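Local structure of putative adenosine kinase (Schistosoma mansoni, 3VAS) at residues His171-Val176 with Ala200-Glu205; Glu205-Phe210 with Lys274-Leu279; Tyr46-Leu51 with Tyr67-Lys72. The protein catalyses the phosphorylation of adenosine to AMP, as expected of an adenosine kinase of the ribokinase (pfkB) family. All blocks are in the same frame, centred on the assembly; numbering follows the deposited sequence.

Contact 1 (His171-Val176 with Ala200-Glu205); sequences HVWSLV and AKHSLE
W173 opens the contact by directing the edge of its six-membered ring at the face of H202, a T-shaped aromatic pair. The two ring centroids are 5.5 Å apart and the planes meet at 76°, which separates this arrangement from an offset stack. The touching atom is W173 CZ2, 3.9 Å from H202 ND1, while W173 CH2 lies 4.2 Å from H202 CB. With CG anti to the backbone N (chi1 -174°), the indole is carried across the gap between helix 170-178 and helix 189-205. It is also placed over its own helix, where V176 CB rests 4.0 Å above the indole plane, offset toward the rim. K198, one turn before H202 on helix 189-205, adds a cation-pi contact to the same indole.

One turn on, V176 points at the second helix and meets the other side of the imidazole: V176 CG1 is 3.9 Å from H202 CD2. The two side chains run past each other in opposite directions, a plain van der Waals contact. Nearby, V176 O is 3.8 Å from H202 NE2, too long to bond; this carbonyl is instead hydrogen-bonded by Y182 OH.

No hydrogen bond joins H171-V176 to A200-E205, so the contact is aromatic and aliphatic packing converging on one imidazole. H202 NE2 has its polar partner in K208 NZ. If that lysine is charged it donates to NE2, which would be consistent with a neutral imidazole that accepts through NE2.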
loop_
_atom_site.group_PDB
_atom_site.type_symbol
_atom_site.label_atom_id
_atom_site.label_comp_id
_atom_site.label_asym_id
_atom_site.label_seq_id
_atom_site.Cartn_x
_atom_site.Cartn_y
_atom_site.Cartn_z
ATOM N N HIS A 171 0.819 -25.147 -1.618
ATOM C CA HIS A 171 2.151 -24.542 -1.646
ATOM C C HIS A 171 2.120 -23.024 -1.496
ATOM O O HIS A 171 3.158 -22.400 -1.276
ATOM C CB HIS A 171 2.926 -24.946 -2.908
ATOM C CG HIS A 171 2.425 -24.306 -4.166
ATOM N ND1 HIS A 171 1.408 -24.846 -4.924
ATOM C CD2 HIS A 171 2.812 -23.178 -4.809
ATOM C CE1 HIS A 171 1.185 -24.078 -5.974
ATOM N NE2 HIS A 171 2.023 -23.057 -5.928
ATOM N N VAL A 172 0.934 -22.434 -1.619
ATOM C CA VAL A 172 0.775 -21.001 -1.412
ATOM C C VAL A 172 0.200 -20.710 -0.026
ATOM O O VAL A 172 0.668 -19.807 0.675
ATOM C CB VAL A 172 -0.120 -20.354 -2.489
ATOM C CG1 VAL A 172 -0.342 -18.879 -2.176
ATOM C CG2 VAL A 172 0.501 -20.518 -3.867
ATOM N N TRP A 173 -0.806 -21.482 0.375
ATOM C CA TRP A 173 -1.407 -21.293 1.688
ATOM C C TRP A 173 -0.392 -21.518 2.805
ATOM O O TRP A 173 -0.531 -20.965 3.897
ATOM C CB TRP A 173 -2.624 -22.202 1.888
ATOM C CG TRP A 173 -3.323 -21.918 3.177
ATOM C CD1 TRP A 173 -3.341 -22.704 4.294
ATOM C CD2 TRP A 173 -4.084 -20.746 3.499
ATOM N NE1 TRP A 173 -4.074 -22.097 5.287
ATOM C CE2 TRP A 173 -4.541 -20.894 4.824
ATOM C CE3 TRP A 173 -4.429 -19.588 2.791
ATOM C CZ2 TRP A 173 -5.323 -19.929 5.457
ATOM C CZ3 TRP A 173 -5.204 -18.628 3.423
ATOM C CH2 TRP A 173 -5.644 -18.806 4.742
ATOM N N SER A 174 0.632 -22.321 2.528
ATOM C CA SER A 174 1.682 -22.574 3.513
ATOM C C SER A 174 2.506 -21.317 3.819
ATOM O O SER A 174 3.076 -21.196 4.899
ATOM C CB SER A 174 2.591 -23.729 3.075
ATOM O OG SER A 174 3.434 -23.340 2.010
ATOM N N LEU A 175 2.566 -20.386 2.871
ATOM C CA LEU A 175 3.205 -19.092 3.119
ATOM C C LEU A 175 2.374 -18.255 4.091
ATOM O O LEU A 175 2.916 -17.475 4.878
ATOM C CB LEU A 175 3.415 -18.319 1.814
ATOM C CG LEU A 175 4.340 -18.945 0.767
ATOM C CD1 LEU A 175 4.390 -18.077 -0.477
ATOM C CD2 LEU A 175 5.733 -19.159 1.335
ATOM N N VAL A 176 1.055 -18.417 4.031
ATOM C CA VAL A 176 0.162 -17.701 4.935
ATOM C C VAL A 176 0.261 -18.281 6.340
ATOM O O VAL A 176 0.317 -17.540 7.324
ATOM C CB VAL A 176 -1.308 -17.758 4.459
ATOM C CG1 VAL A 176 -2.231 -17.079 5.474
ATOM C CG2 VAL A 176 -1.450 -17.118 3.085
ATOM N N ALA A 200 -7.337 -12.466 6.601
ATOM C CA ALA A 200 -7.630 -11.651 7.776
ATOM C C ALA A 200 -8.243 -12.476 8.912
ATOM O O ALA A 200 -7.876 -12.313 10.076
ATOM C CB ALA A 200 -8.542 -10.487 7.406
ATOM N N LYS A 201 -9.177 -13.358 8.570
ATOM C CA LYS A 201 -9.783 -14.244 9.560
ATOM C C LYS A 201 -8.760 -15.216 10.145
ATOM O O LYS A 201 -8.781 -15.496 11.344
ATOM C CB LYS A 201 -10.961 -15.014 8.961
ATOM C CG LYS A 201 -12.138 -14.134 8.598
ATOM C CD LYS A 201 -13.237 -14.921 7.921
ATOM C CE LYS A 201 -14.397 -14.013 7.559
ATOM N NZ LYS A 201 -15.392 -14.719 6.710
ATOM N N HIS A 202 -7.875 -15.730 9.295
ATOM C CA HIS A 202 -6.807 -16.614 9.753
ATOM C C HIS A 202 -5.911 -15.900 10.765
ATOM O O HIS A 202 -5.545 -16.472 11.791
ATOM C CB HIS A 202 -5.973 -17.120 8.574
ATOM C CG HIS A 202 -4.709 -17.811 8.984
ATOM N ND1 HIS A 202 -4.654 -19.159 9.268
ATOM C CD2 HIS A 202 -3.454 -17.336 9.166
ATOM C CE1 HIS A 202 -3.418 -19.486 9.604
ATOM N NE2 HIS A 202 -2.670 -18.398 9.550
ATOM N N SER A 203 -5.570 -14.650 10.471
ATOM C CA SER A 203 -4.737 -13.849 11.365
ATOM C C SER A 203 -5.376 -13.675 12.742
ATOM O O SER A 203 -4.752 -13.965 13.762
ATOM C CB SER A 203 -4.431 -12.481 10.745
ATOM O OG SER A 203 -3.680 -11.665 11.634
ATOM N N LEU A 204 -6.621 -13.210 12.768
ATOM C CA LEU A 204 -7.310 -12.949 14.030
ATOM C C LEU A 204 -7.484 -14.210 14.875
ATOM O O LEU A 204 -7.268 -14.190 16.089
ATOM C CB LEU A 204 -8.669 -12.291 13.788
ATOM C CG LEU A 204 -9.251 -11.612 15.028
ATOM C CD1 LEU A 204 -8.394 -10.413 15.404
ATOM C CD2 LEU A 204 -10.700 -11.193 14.814
ATOM N N GLU A 205 -7.870 -15.309 14.232
ATOM C CA GLU A 205 -8.083 -16.560 14.951
ATOM C C GLU A 205 -6.775 -17.109 15.520
ATOM O O GLU A 205 -6.782 -17.821 16.520
ATOM C CB GLU A 205 -8.788 -17.602 14.071
ATOM C CG GLU A 205 -7.909 -18.260 13.020
ATOM C CD GLU A 205 -8.664 -19.280 12.176
ATOM O OE1 GLU A 205 -8.039 -20.270 11.731
ATOM O OE2 GLU A 205 -9.880 -19.090 11.953
#

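Contact 2 (Glu205-Phe210 with Lys274-Leu279); sequences ENEKLF and KKRKRL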
loop_
_atom_site.group_PDB
_atom_site.type_symbol
_atom_site.label_atom_id
_atom_site.label_comp_id
_atom_site.label_asym_id
_atom_site.label_seq_id
_atom_site.Cartn_x
_atom_site.Cartn_y
_atom_site.Cartn_z
ATOM N N GLU A 205 -7.870 -15.309 14.232
ATOM C CA GLU A 205 -8.083 -16.560 14.951
ATOM C C GLU A 205 -6.775 -17.109 15.520
ATOM O O GLU A 205 -6.782 -17.821 16.520
ATOM C CB GLU A 205 -8.788 -17.602 14.071
ATOM C CG GLU A 205 -7.909 -18.260 13.020
ATOM C CD GLU A 205 -8.664 -19.280 12.176
ATOM O OE1 GLU A 205 -8.039 -20.270 11.731
ATOM O OE2 GLU A 205 -9.880 -19.090 11.953
ATOM N N ASN A 206 -5.654 -16.760 14.896
ATOM C CA ASN A 206 -4.346 -17.216 15.367
ATOM C C ASN A 206 -3.549 -16.147 16.115
ATOM O O ASN A 206 -2.376 -16.353 16.428
ATOM C CB ASN A 206 -3.521 -17.786 14.212
ATOM C CG ASN A 206 -4.080 -19.096 13.694
ATOM O OD1 ASN A 206 -4.466 -19.206 12.532
ATOM N ND2 ASN A 206 -4.134 -20.097 14.563
ATOM N N GLU A 207 -4.200 -15.021 16.403
ATOM C CA GLU A 207 -3.585 -13.916 17.142
ATOM C C GLU A 207 -2.300 -13.412 16.494
ATOM O O GLU A 207 -1.301 -13.167 17.170
ATOM C CB GLU A 207 -3.339 -14.293 18.606
ATOM C CG GLU A 207 -4.573 -14.165 19.490
ATOM C CD GLU A 207 -5.117 -12.743 19.522
ATOM O OE1 GLU A 207 -4.396 -11.838 19.998
ATOM O OE2 GLU A 207 -6.261 -12.528 19.061
ATOM N N LYS A 208 -2.336 -13.264 15.176
ATOM C CA LYS A 208 -1.206 -12.733 14.433
ATOM C C LYS A 208 -1.375 -11.235 14.221
ATOM O O LYS A 208 -2.335 -10.636 14.709
ATOM C CB LYS A 208 -1.064 -13.458 13.093
ATOM C CG LYS A 208 -0.793 -14.950 13.231
ATOM C CD LYS A 208 -0.671 -15.623 11.873
ATOM C CE LYS A 208 -0.386 -17.113 12.011
ATOM N NZ LYS A 208 -0.044 -17.737 10.705
ATOM N N LEU A 209 -0.444 -10.630 13.494
ATOM C CA LEU A 209 -0.480 -9.189 13.270
ATOM C C LEU A 209 -0.927 -8.851 11.853
ATOM O O LEU A 209 -0.193 -9.079 10.892
ATOM C CB LEU A 209 0.894 -8.571 13.539
ATOM C CG LEU A 209 0.907 -7.044 13.565
ATOM C CD1 LEU A 209 0.320 -6.526 14.886
ATOM C CD2 LEU A 209 2.312 -6.500 13.335
ATOM N N PHE A 210 -2.125 -8.291 11.727
ATOM C CA PHE A 210 -2.652 -7.926 10.420
ATOM C C PHE A 210 -2.636 -6.414 10.233
ATOM O O PHE A 210 -3.276 -5.684 10.985
ATOM C CB PHE A 210 -4.075 -8.466 10.236
ATOM C CG PHE A 210 -4.596 -8.330 8.827
ATOM C CD1 PHE A 210 -4.433 -9.361 7.915
ATOM C CD2 PHE A 210 -5.237 -7.171 8.416
ATOM C CE1 PHE A 210 -4.905 -9.244 6.619
ATOM C CE2 PHE A 210 -5.713 -7.045 7.122
ATOM C CZ PHE A 210 -5.542 -8.083 6.219
ATOM N N LYS A 274 -13.672 -9.716 20.784
ATOM C CA LYS A 274 -12.663 -9.817 21.830
ATOM C C LYS A 274 -12.022 -8.456 22.077
ATOM O O LYS A 274 -11.737 -7.714 21.132
ATOM C CB LYS A 274 -11.588 -10.824 21.426
ATOM C CG LYS A 274 -10.924 -11.530 22.592
ATOM C CD LYS A 274 -11.790 -12.669 23.103
ATOM C CE LYS A 274 -11.795 -13.838 22.129
ATOM N NZ LYS A 274 -10.453 -14.481 22.041
ATOM N N LYS A 275 -11.806 -8.128 23.347
ATOM C CA LYS A 275 -11.117 -6.896 23.712
ATOM C C LYS A 275 -9.656 -6.995 23.292
ATOM O O LYS A 275 -8.936 -7.901 23.712
ATOM C CB LYS A 275 -11.228 -6.631 25.215
ATOM N N ARG A 276 -9.224 -6.055 22.461
ATOM C CA ARG A 276 -7.920 -6.131 21.826
ATOM C C ARG A 276 -7.478 -4.731 21.419
ATOM O O ARG A 276 -8.306 -3.861 21.156
ATOM C CB ARG A 276 -8.007 -7.045 20.599
ATOM C CG ARG A 276 -6.679 -7.525 20.048
ATOM C CD ARG A 276 -6.873 -8.391 18.800
ATOM N NE ARG A 276 -7.348 -9.747 19.093
ATOM C CZ ARG A 276 -8.611 -10.149 18.971
ATOM N NH1 ARG A 276 -9.546 -9.301 18.572
ATOM N NH2 ARG A 276 -8.944 -11.402 19.250
ATOM N N LYS A 277 -6.169 -4.515 21.373
ATOM C CA LYS A 277 -5.614 -3.220 20.997
ATOM C C LYS A 277 -5.433 -3.076 19.483
ATOM O O LYS A 277 -4.794 -3.913 18.841
ATOM C CB LYS A 277 -4.277 -3.008 21.711
ATOM C CG LYS A 277 -3.408 -1.912 21.129
ATOM C CD LYS A 277 -2.152 -1.711 21.975
ATOM C CE LYS A 277 -1.198 -0.721 21.327
ATOM N NZ LYS A 277 -0.079 -0.345 22.236
ATOM N N ARG A 278 -6.004 -2.019 18.911
ATOM C CA ARG A 278 -5.733 -1.683 17.516
ATOM C C ARG A 278 -5.035 -0.338 17.417
ATOM O O ARG A 278 -5.458 0.630 18.039
ATOM C CB ARG A 278 -7.006 -1.658 16.666
ATOM C CG ARG A 278 -6.736 -1.188 15.233
ATOM C CD ARG A 278 -7.875 -1.517 14.281
ATOM N NE ARG A 278 -9.144 -1.050 14.799
ATOM C CZ ARG A 278 -10.132 -1.840 15.195
ATOM N NH1 ARG A 278 -10.018 -3.157 15.117
ATOM N NH2 ARG A 278 -11.239 -1.296 15.666
ATOM N N LEU A 279 -3.971 -0.287 16.623
ATOM C CA LEU A 279 -3.196 0.931 16.436
ATOM C C LEU A 279 -3.581 1.621 15.130
ATOM O O LEU A 279 -3.674 0.979 14.086
ATOM C CB LEU A 279 -1.701 0.597 16.443
ATOM C CG LEU A 279 -0.736 1.767 16.267
ATOM C CD1 LEU A 279 -0.878 2.739 17.427
ATOM C CD2 LEU A 279 0.701 1.274 16.139
#
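E207 reaches R276 from a Schellman motif, the turn that ends helix 189-205 and leads into strand 209-213 of the ribokinase-type alpha/beta core. Two backbone bonds define the motif, K208 N to S203 O and E207 N to L204 O, together with the positive phi of E207, its C-prime residue. The other partner sits in the loop before strand 279-284.

The ionic interaction is a surface salt bridge that grips side-on. R276 NE lies 3.0 Å and R276 NH2 2.9 Å from the single oxygen E207 OE2. Both bonds are bent, with N-H...O angles of 136° and 137°, as expected when two donors converge on one acceptor. Carboxylate and guanidinium are nearly coplanar, 28° apart, although OE2 itself is tilted out of the guanidinium plane. A bend at chi2 of E207 and another at chi3 of R276 turn the two chain ends to face each other.

Two more charges lie close by. D272 takes R276 NH2 in a second salt bridge, which should help fix the guanidinium. K274 NZ stands 5.5 Å from E207 OE2, too far to bond but of opposite charge.

Van der Waals contacts complete the setting: the R276 side chain also touches L204, on helix 189-205, and N235.

The two nitrogens use E207 OE2 differently: NE meets its syn lone pair, whereas NH2 arrives nearly along the C-O bond direction.

Contact 3 (Tyr46-Leu51 with Tyr67-Lys72); sequences YRKYNL and YDEIQK
A single carboxylate, that of E69, gathers a lysine and a tyrosine from adjacent positions, K48 and Y49, at the end of helix 44-48. The shortest link is a hydrogen bond of 2.6 Å from Y49 OH to E69 OE1, which is met nearly along its C-O axis. E69 OE1 lies at the edge of the phenol ring, in its plane, and the ring and carboxylate planes are turned 68° apart.

K48 and E69 approach each other head-on from their own helices, and the lysine chain is extended throughout, with CG anti to the backbone N (chi1 179°). Its NZ forms a salt bridge to E69 OE2 at 2.9 Å, on the syn side but 29° out of the carboxylate plane, and a weak bond to E69 OE1 at 3.1 Å. On the way, K48 CG passes 3.9 Å above one face of the Y49 ring. The chain then leaves the helix through a Schellman motif with N50 at C-prime.

This bridge joins helix 44-48 to helix 65-70. Residues of both segments pack on strands 138-145 and 150-157, consistent with a place on the lid sheet known in ribokinase-family enzymes. K48, Y49 and E69 also touch a crystal neighbour.

Y49 OH is additionally hydrogen-bonded to T65 OG1. Y49 OH on OE1 and K48 NZ on OE2, with its weaker second bond to OE1, would probably keep E69 a carboxylate and limit its rotation.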
loop_
_atom_site.group_PDB
_atom_site.type_symbol
_atom_site.label_atom_id
_atom_site.label_comp_id
_atom_site.label_asym_id
_atom_site.label_seq_id
_atom_site.Cartn_x
_atom_site.Cartn_y
_atom_site.Cartn_z
ATOM N N TYR A 46 -4.832 16.736 -17.260
ATOM C CA TYR A 46 -5.598 16.684 -16.016
ATOM C C TYR A 46 -7.038 17.136 -16.224
ATOM O O TYR A 46 -7.954 16.605 -15.598
ATOM C CB TYR A 46 -4.901 17.497 -14.915
ATOM C CG TYR A 46 -3.491 17.020 -14.670
ATOM C CD1 TYR A 46 -3.228 16.006 -13.754
ATOM C CD2 TYR A 46 -2.422 17.553 -15.385
ATOM C CE1 TYR A 46 -1.935 15.549 -13.544
ATOM C CE2 TYR A 46 -1.128 17.102 -15.179
ATOM C CZ TYR A 46 -0.893 16.103 -14.259
ATOM O OH TYR A 46 0.391 15.652 -14.058
ATOM N N ARG A 47 -7.236 18.107 -17.113
ATOM C CA ARG A 47 -8.583 18.554 -17.466
ATOM C C ARG A 47 -9.259 17.524 -18.369
ATOM O O ARG A 47 -10.407 17.136 -18.144
ATOM C CB ARG A 47 -8.545 19.922 -18.161
ATOM C CG ARG A 47 -7.674 20.964 -17.461
ATOM C CD ARG A 47 -7.905 22.370 -18.019
ATOM N NE ARG A 47 -7.785 22.427 -19.476
ATOM C CZ ARG A 47 -6.674 22.758 -20.132
ATOM N NH1 ARG A 47 -5.567 23.067 -19.465
ATOM N NH2 ARG A 47 -6.672 22.780 -21.460
ATOM N N LYS A 48 -8.526 17.084 -19.388
ATOM C CA LYS A 48 -9.011 16.100 -20.348
ATOM C C LYS A 48 -9.556 14.835 -19.680
ATOM O O LYS A 48 -10.611 14.328 -20.064
ATOM C CB LYS A 48 -7.892 15.746 -21.330
ATOM C CG LYS A 48 -8.257 14.705 -22.380
ATOM C CD LYS A 48 -7.151 14.605 -23.424
ATOM C CE LYS A 48 -7.450 13.547 -24.465
ATOM N NZ LYS A 48 -6.410 13.540 -25.527
ATOM N N TYR A 49 -8.846 14.337 -18.673
ATOM C CA TYR A 49 -9.253 13.102 -18.004
ATOM C C TYR A 49 -9.882 13.332 -16.633
ATOM O O TYR A 49 -10.107 12.377 -15.886
ATOM C CB TYR A 49 -8.072 12.133 -17.890
ATOM C CG TYR A 49 -7.587 11.642 -19.230
ATOM C CD1 TYR A 49 -6.474 12.206 -19.844
ATOM C CD2 TYR A 49 -8.257 10.628 -19.895
ATOM C CE1 TYR A 49 -6.041 11.761 -21.073
ATOM C CE2 TYR A 49 -7.833 10.179 -21.120
ATOM C CZ TYR A 49 -6.729 10.744 -21.705
ATOM O OH TYR A 49 -6.319 10.286 -22.929
ATOM N N ASN A 50 -10.167 14.595 -16.318
ATOM C CA ASN A 50 -10.756 14.974 -15.034
ATOM C C ASN A 50 -10.000 14.392 -13.837
ATOM O O ASN A 50 -10.598 13.778 -12.955
ATOM C CB ASN A 50 -12.231 14.569 -14.978
ATOM C CG ASN A 50 -13.010 15.351 -13.935
ATOM O OD1 ASN A 50 -12.605 16.442 -13.530
ATOM N ND2 ASN A 50 -14.134 14.796 -13.495
ATOM N N LEU A 51 -8.685 14.585 -13.818
ATOM C CA LEU A 51 -7.838 14.023 -12.769
ATOM C C LEU A 51 -7.556 15.040 -11.668
ATOM O O LEU A 51 -7.523 16.246 -11.919
ATOM C CB LEU A 51 -6.523 13.515 -13.362
ATOM C CG LEU A 51 -6.679 12.504 -14.501
ATOM C CD1 LEU A 51 -5.324 12.061 -15.016
ATOM C CD2 LEU A 51 -7.505 11.307 -14.049
ATOM N N TYR A 67 -3.293 5.671 -22.010
ATOM C CA TYR A 67 -2.141 4.779 -22.120
ATOM C C TYR A 67 -1.450 4.885 -23.478
ATOM O O TYR A 67 -0.224 4.905 -23.554
ATOM C CB TYR A 67 -2.538 3.337 -21.784
ATOM C CG TYR A 67 -3.157 3.239 -20.410
ATOM C CD1 TYR A 67 -2.372 3.346 -19.265
ATOM C CD2 TYR A 67 -4.522 3.071 -20.254
ATOM C CE1 TYR A 67 -2.934 3.274 -18.002
ATOM C CE2 TYR A 67 -5.094 3.001 -18.996
ATOM C CZ TYR A 67 -4.300 3.104 -17.877
ATOM O OH TYR A 67 -4.876 3.033 -16.632
ATOM N N ASP A 68 -2.235 4.967 -24.547
ATOM C CA ASP A 68 -1.674 5.212 -25.870
ATOM C C ASP A 68 -1.110 6.624 -25.936
ATOM O O ASP A 68 -0.087 6.867 -26.577
ATOM C CB ASP A 68 -2.735 5.031 -26.957
ATOM C CG ASP A 68 -3.089 3.574 -27.194
ATOM O OD1 ASP A 68 -2.196 2.712 -27.053
ATOM O OD2 ASP A 68 -4.263 3.294 -27.526
ATOM N N GLU A 69 -1.780 7.550 -25.256
ATOM C CA GLU A 69 -1.403 8.956 -25.304
ATOM C C GLU A 69 -0.046 9.237 -24.652
ATOM O O GLU A 69 0.806 9.892 -25.252
ATOM C CB GLU A 69 -2.490 9.836 -24.682
ATOM C CG GLU A 69 -2.260 11.322 -24.898
ATOM C CD GLU A 69 -3.508 12.157 -24.663
ATOM O OE1 GLU A 69 -4.448 11.663 -24.003
ATOM O OE2 GLU A 69 -3.547 13.310 -25.142
ATOM N N ILE A 70 0.159 8.747 -23.433
ATOM C CA ILE A 70 1.427 8.988 -22.743
ATOM C C ILE A 70 2.572 8.205 -23.380
ATOM O O ILE A 70 3.741 8.509 -23.159
ATOM C CB ILE A 70 1.357 8.645 -21.244
ATOM C CG1 ILE A 70 1.170 7.140 -21.050
ATOM C CG2 ILE A 70 0.253 9.435 -20.563
ATOM C CD1 ILE A 70 1.115 6.725 -19.602
ATOM N N GLN A 71 2.231 7.200 -24.180
ATOM C CA GLN A 71 3.235 6.386 -24.855
ATOM C C GLN A 71 3.873 7.156 -26.010
ATOM O O GLN A 71 4.853 6.709 -26.608
ATOM C CB GLN A 71 2.614 5.077 -25.352
ATOM C CG GLN A 71 3.593 3.920 -25.440
ATOM C CD GLN A 71 4.250 3.608 -24.105
ATOM O OE1 GLN A 71 5.469 3.444 -24.025
ATOM N NE2 GLN A 71 3.444 3.517 -23.049
ATOM N N LYS A 72 3.311 8.321 -26.315
ATOM C CA LYS A 72 3.852 9.186 -27.354
ATOM C C LYS A 72 4.829 10.183 -26.743
ATOM O O LYS A 72 5.522 10.913 -27.451
ATOM C CB LYS A 72 2.718 9.914 -28.076
ATOM C CG LYS A 72 1.776 8.977 -28.805
ATOM C CD LYS A 72 0.547 9.694 -29.321
ATOM C CE LYS A 72 -0.284 8.765 -30.187
ATOM N NZ LYS A 72 0.479 8.313 -31.387
#

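Contact 3 comes first along the chain, closing before contact 1 opens, and contact 1 closes before contact 2 opens. Contacts 1 and 2 are neighbours, their centres 14 Å apart: they share E205, and helix 189-205 runs directly on to strand 209-213. K208, just after the helix, ties the two together through both its backbone and its side chain. Contact 3 lies on the other side of the chain's centre, with its centre about 40 Å from that of contact 1 and 43 Å from that of contact 2. Thus contacts 1 and 2 tie together elements of the alpha/beta core, whereas contact 3 joins helices beside strands 138-145 and 150-157, consistent with the separate lid of the family.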